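Local coordinates for ABC transporter, substrate binding protein (Aeropyrum pernix, PDB 3EAF) that probably captures a small solute outside the cell and delivers it to an ABC transporter for uptake, and binds a magnesium ion, at residues S18-G23 / N287-Q292; L132-S137 / K250-S255; S211-G216 / P240-E245; R217-A220 / D225-L228; W233-R238 / F353-G358. All blocks are in the same frame, centred on the assembly; numbering follows the deposited sequence.

Contact 1 (S18-G23 / N287-Q292); sequences SDVGKG and NLRVVQ
Val20, near the start of helix 18-38, is the first residue of 18-23 to meet the other segment, and it does so through one methyl group. Its CG1 stands 3.4 Å from Arg289 NE and 3.3 Å above the guanidinium plane, displaced toward the rim. Leu288 CD2 lies over the opposite face, so the charged group is sandwiched between two aliphatic side chains. Farther along, Gly23 brings the backbones together: its CA is 4.7 Å from Arg289 CA. The approach is possible because Gly23 has no side chain; a CB there would clash with Arg289 CB. Gly23 O also takes a CA-H...O contact from Val290 CA at 3.4 Å, with 144° at the hydrogen. The two segments, at the starts of helices 18-38 and 288-304, cross at -61°, their axes 8.1 Å apart at the closest. Helix 18-38 follows the first strand of the six-stranded sheet.

Arg289 bends at its second torsion (chi2 -42°), which turns the guanidinium along the flank of its own helix. There NH1 gives a 2.7 Å bond to Gln292 OE1, in the carbonyl plane and on a lone pair, and a second one to Val232 O. NE forms a salt bridge with Asp236, in the loop after strand 227-230 of the seven-stranded sheet. Asn287 caps this helix, its OD1 accepting from Val290 N at 3.1 Å. A leucine in place of Arg289 would probably leave Asp236 without one of its arginine partners and Gln292 OE1 without its donor. Apolar groups on the flat faces and acceptors at the N-H groups imply a buried charge held from several directions, whose counterion, outside both helices, ties them to the lobe of the seven-stranded sheet.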
# COMPACT_ATOMS: atom_id res chain seq x y z
N SER A 18 -1.77 12.92 2.06
CA SER A 18 -0.52 13.41 1.48
C SER A 18 0.69 13.17 2.40
O SER A 18 1.83 13.23 1.94
CB SER A 18 -0.62 14.88 1.05
OG SER A 18 -1.00 15.72 2.12
N ASP A 19 0.44 12.90 3.68
CA ASP A 19 1.49 12.45 4.60
C ASP A 19 2.29 11.27 4.01
O ASP A 19 3.52 11.20 4.16
CB ASP A 19 0.94 12.12 6.01
CG ASP A 19 -0.23 11.11 5.99
OD1 ASP A 19 -0.63 10.61 4.92
OD2 ASP A 19 -0.76 10.82 7.09
N VAL A 20 1.59 10.37 3.32
CA VAL A 20 2.21 9.23 2.63
C VAL A 20 2.17 9.38 1.10
O VAL A 20 2.94 8.74 0.37
CB VAL A 20 1.57 7.88 3.08
CG1 VAL A 20 1.87 7.59 4.55
CG2 VAL A 20 0.05 7.85 2.83
N GLY A 21 1.27 10.24 0.62
CA GLY A 21 1.03 10.45 -0.81
C GLY A 21 2.12 11.18 -1.57
O GLY A 21 2.39 10.88 -2.73
N LYS A 22 2.74 12.16 -0.91
CA LYS A 22 3.84 12.93 -1.51
C LYS A 22 5.00 12.03 -1.93
O LYS A 22 5.47 12.10 -3.06
CB LYS A 22 4.33 14.01 -0.56
CG LYS A 22 3.40 15.21 -0.39
CD LYS A 22 4.01 16.18 0.63
CE LYS A 22 3.08 17.36 0.92
NZ LYS A 22 3.11 18.40 -0.17
N GLY A 23 5.45 11.17 -1.01
CA GLY A 23 6.54 10.22 -1.27
C GLY A 23 6.19 9.26 -2.38
O GLY A 23 7.00 9.01 -3.28
N ASN A 287 12.68 6.81 0.65
CA ASN A 287 12.07 6.15 1.80
C ASN A 287 11.05 5.12 1.33
O ASN A 287 10.86 4.95 0.13
CB ASN A 287 11.43 7.19 2.74
CG ASN A 287 10.45 8.11 2.01
OD1 ASN A 287 9.58 7.65 1.27
ND2 ASN A 287 10.59 9.40 2.23
N LEU A 288 10.39 4.44 2.27
CA LEU A 288 9.36 3.45 1.95
C LEU A 288 8.27 3.97 0.98
O LEU A 288 7.85 3.25 0.07
CB LEU A 288 8.71 2.93 3.23
CG LEU A 288 7.45 2.07 3.06
CD1 LEU A 288 7.79 0.73 2.40
CD2 LEU A 288 6.75 1.87 4.40
N ARG A 289 7.83 5.21 1.18
CA ARG A 289 6.75 5.77 0.35
C ARG A 289 7.20 5.91 -1.10
O ARG A 289 6.45 5.60 -2.03
CB ARG A 289 6.27 7.11 0.90
CG ARG A 289 5.83 7.09 2.38
CD ARG A 289 5.01 5.84 2.71
NE ARG A 289 4.73 5.72 4.14
CZ ARG A 289 4.14 4.67 4.70
NH1 ARG A 289 3.76 3.64 3.96
NH2 ARG A 289 3.92 4.67 6.01
N VAL A 290 8.44 6.36 -1.27
CA VAL A 290 9.09 6.42 -2.58
C VAL A 290 9.15 5.02 -3.22
O VAL A 290 8.84 4.87 -4.40
CB VAL A 290 10.50 7.07 -2.48
CG1 VAL A 290 11.21 7.08 -3.84
CG2 VAL A 290 10.39 8.50 -1.93
N VAL A 291 9.53 4.02 -2.43
CA VAL A 291 9.53 2.64 -2.92
C VAL A 291 8.13 2.22 -3.41
O VAL A 291 8.00 1.64 -4.48
CB VAL A 291 10.03 1.64 -1.84
CG1 VAL A 291 9.95 0.21 -2.35
CG2 VAL A 291 11.47 1.99 -1.41
N GLN A 292 7.10 2.55 -2.64
CA GLN A 292 5.73 2.14 -2.96
C GLN A 292 5.25 2.70 -4.29
O GLN A 292 4.56 2.00 -5.05
CB GLN A 292 4.77 2.51 -1.82
CG GLN A 292 5.03 1.70 -0.56
CD GLN A 292 4.07 2.00 0.57
OE1 GLN A 292 4.37 2.80 1.44
NE2 GLN A 292 2.92 1.35 0.56

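Contact 2 (L132-S137 / K250-S255)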
# COMPACT_ATOMS: atom_id res chain seq x y z
N LEU A 132 -1.09 -9.43 12.67
CA LEU A 132 -1.73 -9.82 13.93
C LEU A 132 -1.30 -11.21 14.39
O LEU A 132 -1.17 -11.46 15.60
CB LEU A 132 -3.26 -9.72 13.81
CG LEU A 132 -3.81 -8.29 13.70
CD1 LEU A 132 -5.24 -8.30 13.17
CD2 LEU A 132 -3.70 -7.54 15.04
N ALA A 133 -1.08 -12.11 13.43
CA ALA A 133 -0.49 -13.43 13.67
C ALA A 133 0.91 -13.29 14.25
O ALA A 133 1.28 -14.02 15.19
CB ALA A 133 -0.46 -14.25 12.38
N PHE A 134 1.69 -12.35 13.70
CA PHE A 134 2.99 -12.00 14.27
C PHE A 134 2.86 -11.64 15.75
O PHE A 134 3.60 -12.16 16.59
CB PHE A 134 3.68 -10.86 13.51
CG PHE A 134 4.75 -10.16 14.32
CD1 PHE A 134 6.03 -10.70 14.40
CD2 PHE A 134 4.45 -9.02 15.06
CE1 PHE A 134 7.01 -10.08 15.18
CE2 PHE A 134 5.41 -8.40 15.84
CZ PHE A 134 6.69 -8.93 15.91
N LEU A 135 1.92 -10.74 16.06
CA LEU A 135 1.68 -10.30 17.44
C LEU A 135 1.29 -11.45 18.35
O LEU A 135 1.82 -11.58 19.45
CB LEU A 135 0.58 -9.23 17.48
CG LEU A 135 0.87 -7.76 17.84
CD1 LEU A 135 2.17 -7.25 17.27
CD2 LEU A 135 -0.29 -6.88 17.41
N ALA A 136 0.37 -12.29 17.88
CA ALA A 136 -0.15 -13.41 18.67
C ALA A 136 0.93 -14.46 18.97
O ALA A 136 0.99 -15.00 20.07
CB ALA A 136 -1.34 -14.05 17.98
N SER A 137 1.79 -14.72 17.98
CA SER A 137 2.83 -15.73 18.12
C SER A 137 4.02 -15.23 18.94
O SER A 137 4.62 -15.99 19.70
CB SER A 137 3.31 -16.19 16.74
OG SER A 137 2.25 -16.84 16.06
N LYS A 250 7.34 -0.43 21.52
CA LYS A 250 5.91 -0.78 21.63
C LYS A 250 5.07 -0.56 20.37
O LYS A 250 3.84 -0.61 20.45
CB LYS A 250 5.25 -0.03 22.80
CG LYS A 250 5.86 -0.31 24.17
CD LYS A 250 5.00 0.25 25.28
CE LYS A 250 5.13 1.75 25.42
NZ LYS A 250 4.40 2.20 26.64
N VAL A 251 5.70 -0.28 19.23
CA VAL A 251 4.96 -0.05 17.98
C VAL A 251 5.55 -0.88 16.85
O VAL A 251 6.78 -1.01 16.73
CB VAL A 251 4.92 1.45 17.57
CG1 VAL A 251 3.98 1.66 16.37
CG2 VAL A 251 4.48 2.34 18.74
N PHE A 252 4.68 -1.45 16.03
CA PHE A 252 5.09 -2.26 14.89
C PHE A 252 4.37 -1.81 13.63
O PHE A 252 3.19 -1.44 13.68
CB PHE A 252 4.78 -3.74 15.16
CG PHE A 252 5.58 -4.34 16.31
CD1 PHE A 252 6.80 -4.98 16.07
CD2 PHE A 252 5.11 -4.25 17.62
CE1 PHE A 252 7.53 -5.52 17.11
CE2 PHE A 252 5.84 -4.79 18.68
CZ PHE A 252 7.06 -5.43 18.42
N GLY A 253 5.08 -1.83 12.51
CA GLY A 253 4.50 -1.49 11.22
C GLY A 253 4.57 -2.65 10.27
O GLY A 253 5.53 -3.42 10.28
N ILE A 254 3.53 -2.80 9.45
CA ILE A 254 3.53 -3.79 8.39
C ILE A 254 4.08 -3.14 7.13
O ILE A 254 3.84 -1.96 6.88
CB ILE A 254 2.10 -4.33 8.13
CG1 ILE A 254 1.51 -4.96 9.39
CG2 ILE A 254 2.07 -5.31 6.95
CD1 ILE A 254 0.00 -5.24 9.30
N SER A 255 4.83 -3.91 6.33
CA SER A 255 5.20 -3.48 4.99
C SER A 255 5.47 -4.68 4.11
O SER A 255 6.29 -5.54 4.47
CB SER A 255 6.42 -2.56 5.02
OG SER A 255 6.79 -2.19 3.70
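The CA atoms of Leu135 and Phe252, the nearest pair across the two segments, are 9.1 Å apart, a separation that puts helix 124-139 one side-chain layer away from strand 251-255. The gap is bridged by three side chains and no polar group. Phe134 and Phe252 carry most of it. The far end of the Phe134 ring reaches over one face of Phe252, where CE2 sits 3.7 Å above the plane, off-centre toward CD1 and CE1. With 58° between the planes and 5.2 Å between centroids, the rings meet obliquely. Phe134 gets there because its CG is anti to the backbone N (chi1 160°), which sends the ring out from the helix toward the strand. From the next residue Leu135 CD1 comes obliquely to 4.2 Å from Phe252 CD2, on the same side of the ring as Phe134 but nearer its CD2 margin, so two successive helix residues share one side of the ring. Phe134 is also engaged edge-to-face by Phe369, while Leu229 of the neighbouring strand touches both Leu135 and Phe252. A helix laid on a mixed, largely parallel sheet through an apolar layer is characteristic of the alpha/beta lobes of periplasmic binding proteins, here the lobe built on the seven-stranded sheet.

Contact 3 (S211-G216 / P240-E245); sequences SCSLLG and PQLIGE
Ile243 CG2 lies 4.0 Å from Gly216 C, almost perpendicularly above the plane of the peptide that Gly216 makes with Arg217. That peptide is the flat group that matters here, since the four residues in contact, Ser213, Gly216, Leu242 and Ile243, bring neither ring nor carboxylate nor side-chain amide. The bare glycine is what lets the methyl group approach the backbone, for a CB on Gly216 would press against CG2. The other branch of Ile243 takes the preceding turn of the helix: CG1 is 3.7 Å from Ser213 CA and 3.9 Å from its CB. With CG1 anti to the carbonyl carbon (chi1 -65°), the two branches straddle residues one helical turn apart.

The contact thus joins helix 209-222, the connection of a beta-alpha-beta unit, to the short helix 239-243 that comes after the next strand of the sheet, in the way adjacent helices pack on one face of an alpha/beta lobe. The CA atoms of Ser213 and Ile243, 4.9 Å apart, are the nearest pair, a close helix approach made possible by small residues on one side.

Ser213 packs with its carbon: CB meets Leu242 CB at 3.6 Å. Its OG also faces Leu242, 3.8 Å from CD1, but the polar need of this hydroxyl is met within its own helix by Ile209 O. Leu242 lies at the exposed margin, whereas Ile243 is buried and continues inward to Leu357 of strand 352-357.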
# COMPACT_ATOMS: atom_id res chain seq x y z
N SER A 211 -2.42 10.12 11.95
CA SER A 211 -3.25 9.74 13.10
C SER A 211 -2.70 8.53 13.86
O SER A 211 -2.82 8.48 15.09
CB SER A 211 -4.71 9.53 12.69
OG SER A 211 -4.83 8.53 11.70
N CYS A 212 -2.10 7.57 13.16
CA CYS A 212 -1.45 6.43 13.82
C CYS A 212 -0.40 6.88 14.82
O CYS A 212 -0.35 6.38 15.94
CB CYS A 212 -0.78 5.50 12.80
SG CYS A 212 -1.91 4.45 11.87
N SER A 213 0.44 7.82 14.41
CA SER A 213 1.50 8.34 15.27
C SER A 213 0.96 9.15 16.46
O SER A 213 1.43 9.00 17.59
CB SER A 213 2.49 9.17 14.46
OG SER A 213 3.05 8.38 13.43
N LEU A 214 -0.03 10.00 16.20
CA LEU A 214 -0.72 10.73 17.27
C LEU A 214 -1.30 9.78 18.32
O LEU A 214 -1.23 10.06 19.52
CB LEU A 214 -1.82 11.62 16.69
CG LEU A 214 -1.43 12.93 16.00
CD1 LEU A 214 -2.67 13.58 15.43
CD2 LEU A 214 -0.74 13.89 16.96
N LEU A 215 -1.87 8.68 17.85
CA LEU A 215 -2.46 7.65 18.72
C LEU A 215 -1.39 6.94 19.55
O LEU A 215 -1.55 6.78 20.75
CB LEU A 215 -3.26 6.63 17.90
CG LEU A 215 -3.98 5.52 18.68
CD1 LEU A 215 -5.16 6.08 19.47
CD2 LEU A 215 -4.45 4.41 17.73
N GLY A 216 -0.32 6.49 18.90
CA GLY A 216 0.80 5.88 19.61
C GLY A 216 1.37 6.80 20.68
O GLY A 216 1.65 6.36 21.80
N PRO A 240 9.57 6.93 14.53
CA PRO A 240 10.25 7.20 15.81
C PRO A 240 10.09 8.65 16.28
O PRO A 240 9.82 8.90 17.45
CB PRO A 240 11.72 6.90 15.50
CG PRO A 240 11.70 5.99 14.33
CD PRO A 240 10.49 6.36 13.53
N GLN A 241 10.25 9.58 15.35
CA GLN A 241 10.16 11.01 15.62
C GLN A 241 8.70 11.46 15.87
O GLN A 241 8.44 12.28 16.75
CB GLN A 241 10.81 11.80 14.48
CG GLN A 241 12.32 11.49 14.23
CD GLN A 241 12.63 10.12 13.56
OE1 GLN A 241 11.79 9.53 12.85
NE2 GLN A 241 13.87 9.63 13.77
N LEU A 242 7.76 10.92 15.10
CA LEU A 242 6.35 11.29 15.24
C LEU A 242 5.67 10.72 16.50
O LEU A 242 4.81 11.38 17.09
CB LEU A 242 5.55 10.91 13.98
CG LEU A 242 5.91 11.61 12.66
CD1 LEU A 242 5.09 11.03 11.53
CD2 LEU A 242 5.70 13.13 12.76
N ILE A 243 6.06 9.52 16.88
CA ILE A 243 5.50 8.86 18.07
C ILE A 243 6.22 9.30 19.35
O ILE A 243 5.59 9.49 20.39
CB ILE A 243 5.50 7.31 17.92
CG1 ILE A 243 4.56 6.89 16.78
CG2 ILE A 243 5.11 6.62 19.24
CD1 ILE A 243 4.72 5.45 16.30
N GLY A 244 7.54 9.47 19.26
CA GLY A 244 8.36 9.85 20.42
C GLY A 244 8.77 8.70 21.34
O GLY A 244 8.37 7.54 21.14
N GLU A 245 9.55 9.05 22.36
CA GLU A 245 10.16 8.11 23.31
C GLU A 245 9.15 7.20 24.03
O GLU A 245 9.46 6.06 24.38
CB GLU A 245 11.04 8.90 24.30
CG GLU A 245 11.45 8.19 25.61
CD GLU A 245 10.43 8.37 26.74
OE1 GLU A 245 9.95 9.51 26.96
OE2 GLU A 245 10.12 7.36 27.42

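Contact 4 (R217-A220 / D225-L228)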
# COMPACT_ATOMS: atom_id res chain seq x y z
N ARG A 217 1.53 8.08 20.33
CA ARG A 217 2.03 9.08 21.27
C ARG A 217 1.05 9.28 22.44
O ARG A 217 1.47 9.35 23.59
CB ARG A 217 2.31 10.41 20.56
CG ARG A 217 2.91 11.49 21.45
CD ARG A 217 3.22 12.79 20.69
NE ARG A 217 4.46 12.72 19.91
CZ ARG A 217 5.68 12.92 20.41
NH1 ARG A 217 5.86 13.19 21.69
NH2 ARG A 217 6.74 12.85 19.61
N ALA A 218 -0.23 9.36 22.12
CA ALA A 218 -1.29 9.51 23.12
C ALA A 218 -1.40 8.31 24.07
O ALA A 218 -1.53 8.48 25.28
CB ALA A 218 -2.62 9.77 22.45
N MSE A 219 -1.34 7.11 23.51
CA MSE A 219 -1.41 5.89 24.30
C MSE A 219 -0.38 5.93 25.42
O MSE A 219 -0.70 5.68 26.58
CB MSE A 219 -1.23 4.65 23.42
CG MSE A 219 -2.46 4.29 22.58
SE MSE A 219 -2.06 3.01 21.17
CE MSE A 219 -1.29 1.57 22.26
N ALA A 220 0.85 6.30 25.07
CA ALA A 220 1.94 6.39 26.04
C ALA A 220 1.71 7.51 27.06
O ALA A 220 2.00 7.35 28.24
CB ALA A 220 3.27 6.57 25.33
N ASP A 225 -0.48 0.95 28.12
CA ASP A 225 0.74 0.24 27.75
C ASP A 225 0.45 -1.02 26.94
O ASP A 225 0.76 -2.15 27.36
CB ASP A 225 1.61 -0.03 28.98
CG ASP A 225 2.20 1.24 29.56
OD1 ASP A 225 2.55 2.15 28.76
OD2 ASP A 225 2.30 1.35 30.79
N ALA A 226 -0.16 -0.80 25.78
CA ALA A 226 -0.41 -1.85 24.82
C ALA A 226 0.55 -1.69 23.65
O ALA A 226 1.10 -0.60 23.43
CB ALA A 226 -1.84 -1.77 24.34
N PHE A 227 0.76 -2.76 22.90
CA PHE A 227 1.47 -2.69 21.63
C PHE A 227 0.55 -2.10 20.56
O PHE A 227 -0.63 -2.43 20.51
CB PHE A 227 1.92 -4.08 21.18
CG PHE A 227 3.04 -4.67 22.01
CD1 PHE A 227 4.24 -3.99 22.17
CD2 PHE A 227 2.90 -5.92 22.60
CE1 PHE A 227 5.28 -4.53 22.91
CE2 PHE A 227 3.94 -6.47 23.35
CZ PHE A 227 5.13 -5.77 23.50
N LEU A 228 1.11 -1.25 19.71
CA LEU A 228 0.40 -0.73 18.54
C LEU A 228 0.91 -1.40 17.26
O LEU A 228 2.11 -1.45 17.01
CB LEU A 228 0.54 0.79 18.44
CG LEU A 228 -0.00 1.54 17.21
CD1 LEU A 228 -1.50 1.33 16.98
CD2 LEU A 228 0.29 3.03 17.35
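A beta-alpha-beta unit, strand 202-205, helix 209-222 and strand 227-230, is closed by this contact, in which Met219 near the end of the helix folds back on the chain entering the next strand, at Ala226 just before it and Leu228 within it. Only five positions separate the ends of the two segments, so the chain turns sharply and the helix lies directly against the strand it leads into. Residue 219 is modelled as selenomethionine, and its terminal methyl does all the touching. The chain is bent at its last torsion (chi3 56°), which swings CE off the line of the side chain and in toward the backbone of 225-228. There CE meets Ala226 CB at 4.0 Å and Leu228 CB at 4.3 Å, apolar contacts both. Leu228 points toward the helix and Phe227 away from it, the alternation expected of a strand with helices on both faces of its sheet. Val203 of the preceding strand and Met195 of helix 185-196 also touch Met219, while Asp225, just before the strand, pairs with Lys250. On the far side of the helix Arg217 reaches helix 239-243 instead. The tightest approach is to a backbone oxygen: Met219 CE lies 3.4 Å from Ala226 O.

Contact 5 (W233-R238 / F353-G358); sequences WGFDER and FIIKLG
Phe235 fits its ring against Ile355 and Leu357, joining the loop that leaves strand 227-230 to strand 352-357, an antiparallel member of the seven-stranded sheet in this alpha/beta lobe. The ring presents its outer end to the strand. Ile355 CG2 comes to the edge, near the ring plane, 3.7 Å from CE2. Leu357 approaches from two residues farther on, its CB 4.0 Å from CZ and its backbone N 3.9 Å from that same CZ, an oblique approach. Both strand side chains run at a slant to the ring, which wedges its CE2-CZ end between them. The aromatic group projects this far because CG is anti to the backbone N (chi1 -169°). Val251 and Leu363 pack on Phe235 as well, so the ring spans neighbouring strands of the sheet. An alanine here would probably open a gap beside Ile355 and Leu357 and cost the loop its apolar hold on the sheet.

The next residue faces the other way. Asp236 turns from the strand and is gripped side-on by Arg238, whose NE and NH2 take one carboxylate oxygen each with the guanidinium and its partners nearly coplanar. NE reaches OD1 at 3.1 Å on its syn side. OD1 also accepts from Arg238 N at 2.9 Å, a capping bond ahead of helix 239-243, so side chain and backbone of one arginine help to fix the carboxylate, which Arg289 NE also meets through OD2. Arg238 NH2 meets the syn lone pair of Asp236 OD2 at 2.7 Å, with 175° at the hydrogen.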
# COMPACT_ATOMS: atom_id res chain seq x y z
N TRP A 233 0.44 2.00 5.56
CA TRP A 233 0.43 3.46 5.40
C TRP A 233 0.51 4.22 6.73
O TRP A 233 0.51 5.45 6.74
CB TRP A 233 -0.78 3.92 4.58
CG TRP A 233 -0.87 3.31 3.21
CD1 TRP A 233 -1.74 2.35 2.79
CD2 TRP A 233 -0.05 3.62 2.06
NE1 TRP A 233 -1.53 2.03 1.47
CE2 TRP A 233 -0.50 2.80 1.00
CE3 TRP A 233 1.00 4.51 1.83
CZ2 TRP A 233 0.09 2.84 -0.27
CZ3 TRP A 233 1.58 4.56 0.56
CH2 TRP A 233 1.11 3.73 -0.47
N GLY A 234 0.59 3.49 7.85
CA GLY A 234 0.53 4.10 9.19
C GLY A 234 1.85 4.19 9.92
O GLY A 234 1.92 4.71 11.04
N PHE A 235 2.91 3.70 9.27
CA PHE A 235 4.21 3.51 9.90
C PHE A 235 5.29 3.57 8.83
O PHE A 235 5.17 2.93 7.78
CB PHE A 235 4.25 2.14 10.58
CG PHE A 235 5.44 1.92 11.49
CD1 PHE A 235 5.33 2.19 12.85
CD2 PHE A 235 6.64 1.41 11.00
CE1 PHE A 235 6.41 1.97 13.71
CE2 PHE A 235 7.73 1.18 11.85
CZ PHE A 235 7.61 1.47 13.21
N ASP A 236 6.33 4.37 9.08
CA ASP A 236 7.53 4.40 8.22
C ASP A 236 8.70 5.02 8.98
O ASP A 236 8.68 5.09 10.21
CB ASP A 236 7.27 5.08 6.84
CG ASP A 236 6.84 6.55 6.95
OD1 ASP A 236 7.50 7.34 7.67
OD2 ASP A 236 5.84 6.93 6.30
N GLU A 237 9.71 5.47 8.23
CA GLU A 237 10.97 6.00 8.79
C GLU A 237 10.77 7.19 9.75
O GLU A 237 11.62 7.44 10.60
CB GLU A 237 11.93 6.40 7.66
CG GLU A 237 12.42 5.24 6.78
CD GLU A 237 11.51 4.95 5.60
OE1 GLU A 237 10.37 5.47 5.56
OE2 GLU A 237 11.93 4.20 4.70
N ARG A 238 9.65 7.90 9.59
CA ARG A 238 9.33 9.07 10.42
C ARG A 238 8.73 8.71 11.78
O ARG A 238 8.67 9.55 12.68
CB ARG A 238 8.35 9.99 9.68
CG ARG A 238 8.95 10.71 8.48
CD ARG A 238 7.86 11.32 7.61
NE ARG A 238 7.01 10.29 7.01
CZ ARG A 238 5.97 10.52 6.21
NH1 ARG A 238 5.62 11.77 5.89
NH2 ARG A 238 5.27 9.51 5.71
N PHE A 353 6.77 -7.99 5.55
CA PHE A 353 7.80 -7.67 6.54
C PHE A 353 7.13 -7.01 7.74
O PHE A 353 6.12 -6.32 7.59
CB PHE A 353 8.85 -6.72 5.98
CG PHE A 353 9.61 -7.27 4.80
CD1 PHE A 353 10.60 -8.24 4.97
CD2 PHE A 353 9.36 -6.79 3.51
CE1 PHE A 353 11.33 -8.73 3.87
CE2 PHE A 353 10.07 -7.28 2.40
CZ PHE A 353 11.05 -8.26 2.59
N ILE A 354 7.69 -7.22 8.92
CA ILE A 354 7.26 -6.51 10.12
C ILE A 354 8.43 -5.70 10.62
O ILE A 354 9.56 -6.20 10.71
CB ILE A 354 6.75 -7.48 11.23
CG1 ILE A 354 5.51 -8.27 10.75
CG2 ILE A 354 6.48 -6.71 12.54
CD1 ILE A 354 4.24 -7.46 10.54
N ILE A 355 8.17 -4.44 10.96
CA ILE A 355 9.20 -3.52 11.41
C ILE A 355 8.85 -3.04 12.81
O ILE A 355 7.70 -2.67 13.08
CB ILE A 355 9.35 -2.30 10.43
CG1 ILE A 355 9.71 -2.78 9.02
CG2 ILE A 355 10.38 -1.29 10.93
CD1 ILE A 355 8.49 -3.11 8.16
N LYS A 356 9.84 -3.06 13.69
CA LYS A 356 9.66 -2.62 15.06
C LYS A 356 10.25 -1.24 15.31
O LYS A 356 11.36 -0.95 14.88
CB LYS A 356 10.30 -3.62 16.03
CG LYS A 356 10.09 -3.28 17.51
CD LYS A 356 10.83 -4.28 18.37
CE LYS A 356 10.63 -4.03 19.85
NZ LYS A 356 11.50 -4.97 20.64
N LEU A 357 9.51 -0.41 16.03
CA LEU A 357 10.07 0.77 16.64
C LEU A 357 10.83 0.30 17.88
O LEU A 357 10.23 -0.00 18.92
CB LEU A 357 8.97 1.78 17.00
CG LEU A 357 9.33 3.07 17.74
CD1 LEU A 357 10.51 3.77 17.08
CD2 LEU A 357 8.12 3.99 17.80
N GLY A 358 12.15 0.21 17.74
CA GLY A 358 13.00 -0.39 18.78
C GLY A 358 13.07 0.39 20.08
O GLY A 358 12.73 1.58 20.13

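How the contacts relate
All five contacts are largely buried, but their centres move outward from contact 1, about 10 Å from the middle of the chain, through contacts 5, 2 and 3 to contact 4 at about 24 Å. Contacts 2, 4 and 5 reach the same sheet: strand 251-255 lies between strands 227-230 and 352-357. Contacts 3 and 4 share helix 209-222, where Arg217 NE bonds to Leu242 O. Contacts 2 and 4 are apolar helix-to-sheet packing, and contact 3 is helix packing with an exposed leucine at its margin. Charged pairs link contacts at both ends of the range: Asp236 with Arg289 between contacts 5 and 1, and Lys250 with Asp225 between contacts 2 and 4.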